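Local coordinates for Dye type peroxidase A (Streptomyces lividans 1326, PDB 6GZW), which is a haem-containing dye-decolourising peroxidase that probably uses hydrogen peroxide to oxidise dyes and related substrates, at residues 5-10 and 163-168; 31-36 and 140-145. All coordinates share one frame; numbering follows the deposited sequence.

Interaction 1: 5-10 and 163-168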
# COMPACT_ATOMS: atom_id res chain seq x y z
N THR A 5 18.99 8.03 -1.98
CA THR A 5 18.24 9.30 -2.04
C THR A 5 17.56 9.55 -3.40
O THR A 5 16.67 10.41 -3.50
CB THR A 5 19.15 10.51 -1.73
OG1 THR A 5 20.30 10.45 -2.59
CG2 THR A 5 19.59 10.51 -0.26
N SER A 6 17.98 8.85 -4.46
CA SER A 6 17.29 8.96 -5.75
C SER A 6 15.79 8.60 -5.71
O SER A 6 15.01 9.10 -6.51
CB SER A 6 17.98 8.12 -6.85
OG SER A 6 17.92 6.75 -6.52
N LEU A 7 15.42 7.72 -4.80
CA LEU A 7 14.00 7.36 -4.64
C LEU A 7 13.15 8.61 -4.39
O LEU A 7 12.12 8.81 -5.04
CB LEU A 7 13.83 6.33 -3.53
CG LEU A 7 12.41 5.79 -3.33
CD1 LEU A 7 12.44 4.37 -2.78
CD2 LEU A 7 11.58 6.65 -2.39
N GLY A 8 13.60 9.45 -3.46
CA GLY A 8 12.93 10.72 -3.16
C GLY A 8 13.23 11.86 -4.11
O GLY A 8 12.34 12.68 -4.38
N SER A 9 14.48 11.95 -4.60
CA SER A 9 14.89 13.15 -5.39
C SER A 9 14.42 13.20 -6.83
O SER A 9 14.28 14.28 -7.42
CB SER A 9 16.42 13.36 -5.30
OG SER A 9 17.12 12.33 -5.96
N GLU A 10 14.18 12.05 -7.43
CA GLU A 10 13.73 11.99 -8.81
C GLU A 10 12.39 12.69 -8.99
O GLU A 10 11.48 12.55 -8.16
CB GLU A 10 13.60 10.52 -9.22
CG GLU A 10 13.12 10.29 -10.64
CD GLU A 10 14.19 10.57 -11.67
OE1 GLU A 10 15.39 10.66 -11.28
OE2 GLU A 10 13.79 10.67 -12.86
N ASN A 163 3.48 -1.51 -6.50
CA ASN A 163 4.43 -2.23 -7.34
C ASN A 163 5.74 -2.37 -6.55
O ASN A 163 5.88 -1.89 -5.40
CB ASN A 163 4.71 -1.46 -8.65
CG ASN A 163 3.59 -1.55 -9.66
OD1 ASN A 163 3.17 -2.64 -10.05
ND2 ASN A 163 3.11 -0.38 -10.12
N ARG A 164 6.69 -3.04 -7.17
CA ARG A 164 8.05 -3.09 -6.67
C ARG A 164 8.61 -1.68 -6.37
O ARG A 164 8.36 -0.73 -7.12
CB ARG A 164 8.93 -3.79 -7.72
CG ARG A 164 10.40 -3.82 -7.39
CD ARG A 164 11.17 -4.57 -8.46
NE ARG A 164 10.81 -5.98 -8.52
CZ ARG A 164 11.02 -6.78 -9.55
NH1 ARG A 164 11.65 -6.31 -10.62
NH2 ARG A 164 10.61 -8.05 -9.51
N SER A 165 9.31 -1.55 -5.23
CA SER A 165 10.09 -0.33 -4.88
C SER A 165 11.38 -0.23 -5.70
O SER A 165 12.01 -1.24 -6.06
CB SER A 165 10.46 -0.31 -3.37
OG SER A 165 11.19 0.84 -2.92
N PRO A 166 11.81 1.00 -6.00
CA PRO A 166 13.20 1.20 -6.45
C PRO A 166 14.18 0.60 -5.46
O PRO A 166 13.94 0.67 -4.25
CB PRO A 166 13.33 2.73 -6.47
CG PRO A 166 11.94 3.21 -6.73
CD PRO A 166 11.14 2.30 -5.82
N GLY A 167 15.22 -0.07 -5.95
CA GLY A 167 16.25 -0.66 -5.09
C GLY A 167 15.96 -2.05 -4.53
O GLY A 167 16.82 -2.65 -3.91
N ALA A 168 14.74 -2.56 -4.75
CA ALA A 168 14.39 -3.91 -4.29
C ALA A 168 15.23 -5.00 -4.97
O ALA A 168 15.57 -5.99 -4.35
CB ALA A 168 12.92 -4.17 -4.49

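Interaction 2: 31-36 and 140-145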
# COMPACT_ATOMS: atom_id res chain seq x y z
N HIS A 31 -2.77 5.41 -6.55
CA HIS A 31 -4.16 5.61 -6.18
C HIS A 31 -4.91 6.01 -7.45
O HIS A 31 -4.52 7.00 -8.10
CB HIS A 31 -4.31 6.72 -5.14
CG HIS A 31 -3.53 6.52 -3.87
ND1 HIS A 31 -3.83 5.57 -2.93
CD2 HIS A 31 -2.45 7.19 -3.39
CE1 HIS A 31 -2.98 5.67 -1.91
NE2 HIS A 31 -2.15 6.66 -2.16
N LEU A 32 -5.94 5.26 -7.80
CA LEU A 32 -6.84 5.62 -8.90
C LEU A 32 -8.13 6.11 -8.27
O LEU A 32 -8.61 5.49 -7.33
CB LEU A 32 -7.14 4.44 -9.79
CG LEU A 32 -5.97 3.62 -10.35
CD1 LEU A 32 -6.43 2.56 -11.35
CD2 LEU A 32 -4.91 4.52 -10.98
N VAL A 33 -8.70 7.20 -8.78
CA VAL A 33 -9.94 7.71 -8.21
C VAL A 33 -10.82 8.24 -9.34
O VAL A 33 -10.29 8.78 -10.31
CB VAL A 33 -9.63 8.76 -7.12
CG1 VAL A 33 -8.70 9.84 -7.61
CG2 VAL A 33 -10.89 9.32 -6.48
N ALA A 34 -12.12 7.98 -9.26
CA ALA A 34 -13.10 8.56 -10.15
C ALA A 34 -14.01 9.49 -9.36
O ALA A 34 -14.35 9.21 -8.21
CB ALA A 34 -13.90 7.46 -10.83
N PHE A 35 -14.39 10.61 -9.99
CA PHE A 35 -15.30 11.59 -9.41
C PHE A 35 -16.53 11.74 -10.30
O PHE A 35 -16.39 11.65 -11.54
CB PHE A 35 -14.62 12.96 -9.30
CG PHE A 35 -13.46 13.01 -8.35
CD1 PHE A 35 -12.19 12.68 -8.79
CD2 PHE A 35 -13.61 13.44 -7.03
CE1 PHE A 35 -11.08 12.74 -7.95
CE2 PHE A 35 -12.49 13.50 -6.18
CZ PHE A 35 -11.23 13.14 -6.65
N ASP A 36 -17.69 11.96 -9.70
CA ASP A 36 -18.88 12.42 -10.42
C ASP A 36 -19.20 13.85 -10.10
O ASP A 36 -19.16 14.28 -8.94
CB ASP A 36 -20.10 11.56 -10.11
CG ASP A 36 -20.02 10.18 -10.74
OD1 ASP A 36 -19.40 10.04 -11.80
OD2 ASP A 36 -20.62 9.24 -10.17
N HIS A 140 -0.65 12.16 0.25
CA HIS A 140 -0.78 13.61 0.30
C HIS A 140 -1.36 14.14 -1.02
O HIS A 140 -2.24 14.99 -0.99
CB HIS A 140 0.58 14.23 0.58
CG HIS A 140 0.66 15.72 0.44
ND1 HIS A 140 1.23 16.34 -0.65
CD2 HIS A 140 0.32 16.71 1.30
CE1 HIS A 140 1.19 17.65 -0.48
NE2 HIS A 140 0.64 17.90 0.70
N ALA A 141 -0.90 13.62 -2.16
CA ALA A 141 -1.48 14.01 -3.44
C ALA A 141 -2.93 13.56 -3.64
O ALA A 141 -3.79 14.32 -4.09
CB ALA A 141 -0.60 13.52 -4.57
N LEU A 142 -3.24 12.31 -3.28
CA LEU A 142 -4.63 11.84 -3.33
C LEU A 142 -5.56 12.74 -2.52
O LEU A 142 -6.62 13.16 -2.98
CB LEU A 142 -4.74 10.41 -2.80
CG LEU A 142 -6.16 9.84 -2.61
CD1 LEU A 142 -6.96 9.78 -3.91
CD2 LEU A 142 -6.10 8.50 -1.93
N ARG A 143 -5.17 13.01 -1.30
CA ARG A 143 -5.98 13.82 -0.42
C ARG A 143 -6.13 15.24 -0.94
O ARG A 143 -7.22 15.83 -0.88
CB ARG A 143 -5.35 13.79 0.98
CG ARG A 143 -6.11 14.55 2.07
CD ARG A 143 -7.57 14.11 2.21
NE ARG A 143 -8.23 14.77 3.34
CZ ARG A 143 -9.51 14.63 3.69
NH1 ARG A 143 -10.35 13.87 3.01
NH2 ARG A 143 -9.95 15.28 4.77
N ALA A 144 -5.06 15.81 -1.50
CA ALA A 144 -5.13 17.17 -2.03
C ALA A 144 -6.04 17.27 -3.24
O ALA A 144 -6.87 18.19 -3.35
CB ALA A 144 -3.75 17.69 -2.32
N ILE A 145 -5.91 16.30 -4.15
CA ILE A 145 -6.79 16.24 -5.32
C ILE A 145 -8.23 16.04 -4.87
O ILE A 145 -9.15 16.74 -5.32
CB ILE A 145 -6.29 15.15 -6.27
CG1 ILE A 145 -4.94 15.57 -6.91
CG2 ILE A 145 -7.33 14.71 -7.30
CD1 ILE A 145 -5.04 16.74 -7.88

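Interaction 1: 5-10 and 163-168
Leu7 meets Pro166 through a single methyl group. CD1 of Leu7 lies 3.9 Å from Pro166 CD and 4.1 Å from both Pro166 CB and Pro166 CG, and these nearly equal separations place it against the outer three carbons of the ring. Leu7 CD2 stays 5.6 Å from Pro166 CD, so one branch carries the contact. The leucine reaches across because CG stands anti to the backbone N (chi1 -175°), and the two side chains meet at about a right angle. Leu7 CD1 also comes within 3.7 Å of Ser165 OG in the conformer described, a detail to be treated with caution because this serine adopts two conformers. No hydrogen bond crosses between the segments, and only 96 Å² is buried, so the tight part amounts to one methyl set against the proline ring, with the serine hydroxyl beside it.

Away from Leu7 the packing thins out: Ser9, at the back of the helix, and Glu10, just past its end, are solvent-exposed and make no contact with 163-168. Helical hydrogen bonds such as Ser9 N to Thr5 O, at 2.9 Å, hold the helix itself, while backbone hydrogen bonds between Gly8 and Ser80 and between Glu10 and Ser81 tie it to a neighbouring loop.

The second subunit is close by. Its Pro166 packs on Leu7, Asp134 of that subunit receives a hydrogen bond from Ser165 N, and its Asp76 forms a salt bridge with Arg164. Pro166 (psi 139°) and Gly167 (phi 85°) take the two central positions of a turn that the Ala168 N to Ser165 O hydrogen bond closes only weakly, at 3.3 Å. The contact thus belongs to the dimer interface, where Pro166 is presented on a type II beta turn.

Interaction 2: 31-36 and 140-145
Leu142 projects from its helix onto His31 and Val33, joining helix and sheet in the ferredoxin-like N-terminal half of the peroxidase. The short axes of 31-36 and 140-145 lie 9.7 Å apart, nearly parallel at 11°. With CG anti to the backbone N (chi1 172°), Leu142 extends its fork toward the strand and divides its work between two methyls: CD2 sits over one face of the His31 imidazole in a CH-pi contact, 3.9 Å from that ring's centroid and 17° off the normal, while CD1 meets Val33 CG1 at 4.1 Å. Farther along, Ile145 CG2 approaches Phe35 CZ at 4.3 Å. Strand alternation directs His31, Val33 and Phe35 to the helix and Leu32 away.

Around this first shell, backbone hydrogen bonds between His31 and Ile130 and between Leu32 and Met159 set the strand between its two sheet neighbours. Trp53 of helix 43-61 meets the Phe35 ring and donates a hydrogen bond from NE1 to Ile145 O. Arg143 salt-bridges Glu234 and Asp231 of the second subunit, and Leu142 also packs on His307 there. A hydrogen bond between His31 ND1 and Asn160 OD1 restrains the imidazole, and the same ND1 lies 3.8 Å from Leu142 CD2.

In the fold
Both contacts are buried, interaction 2 within the fold between sheet and helix, interaction 1 farther from the chain centre (about 19 Å from centre to centre, against about 15 Å) and sealed partly by the second subunit, which both reach. Interaction 2 is the larger, with 223 Å² buried against 96 Å². Leucine methyls lead in both, without a hydrogen bond between the segments, but 31-36 with 140-145 adds an imidazole face and an isoleucine against a phenyl ring, whereas 5-10 with 163-168 offers a proline ring on a turn. Their nearest atoms are about 9 Å apart. Strand 153-162, adjacent to 29-37 in the sheet, leads directly into 163-168.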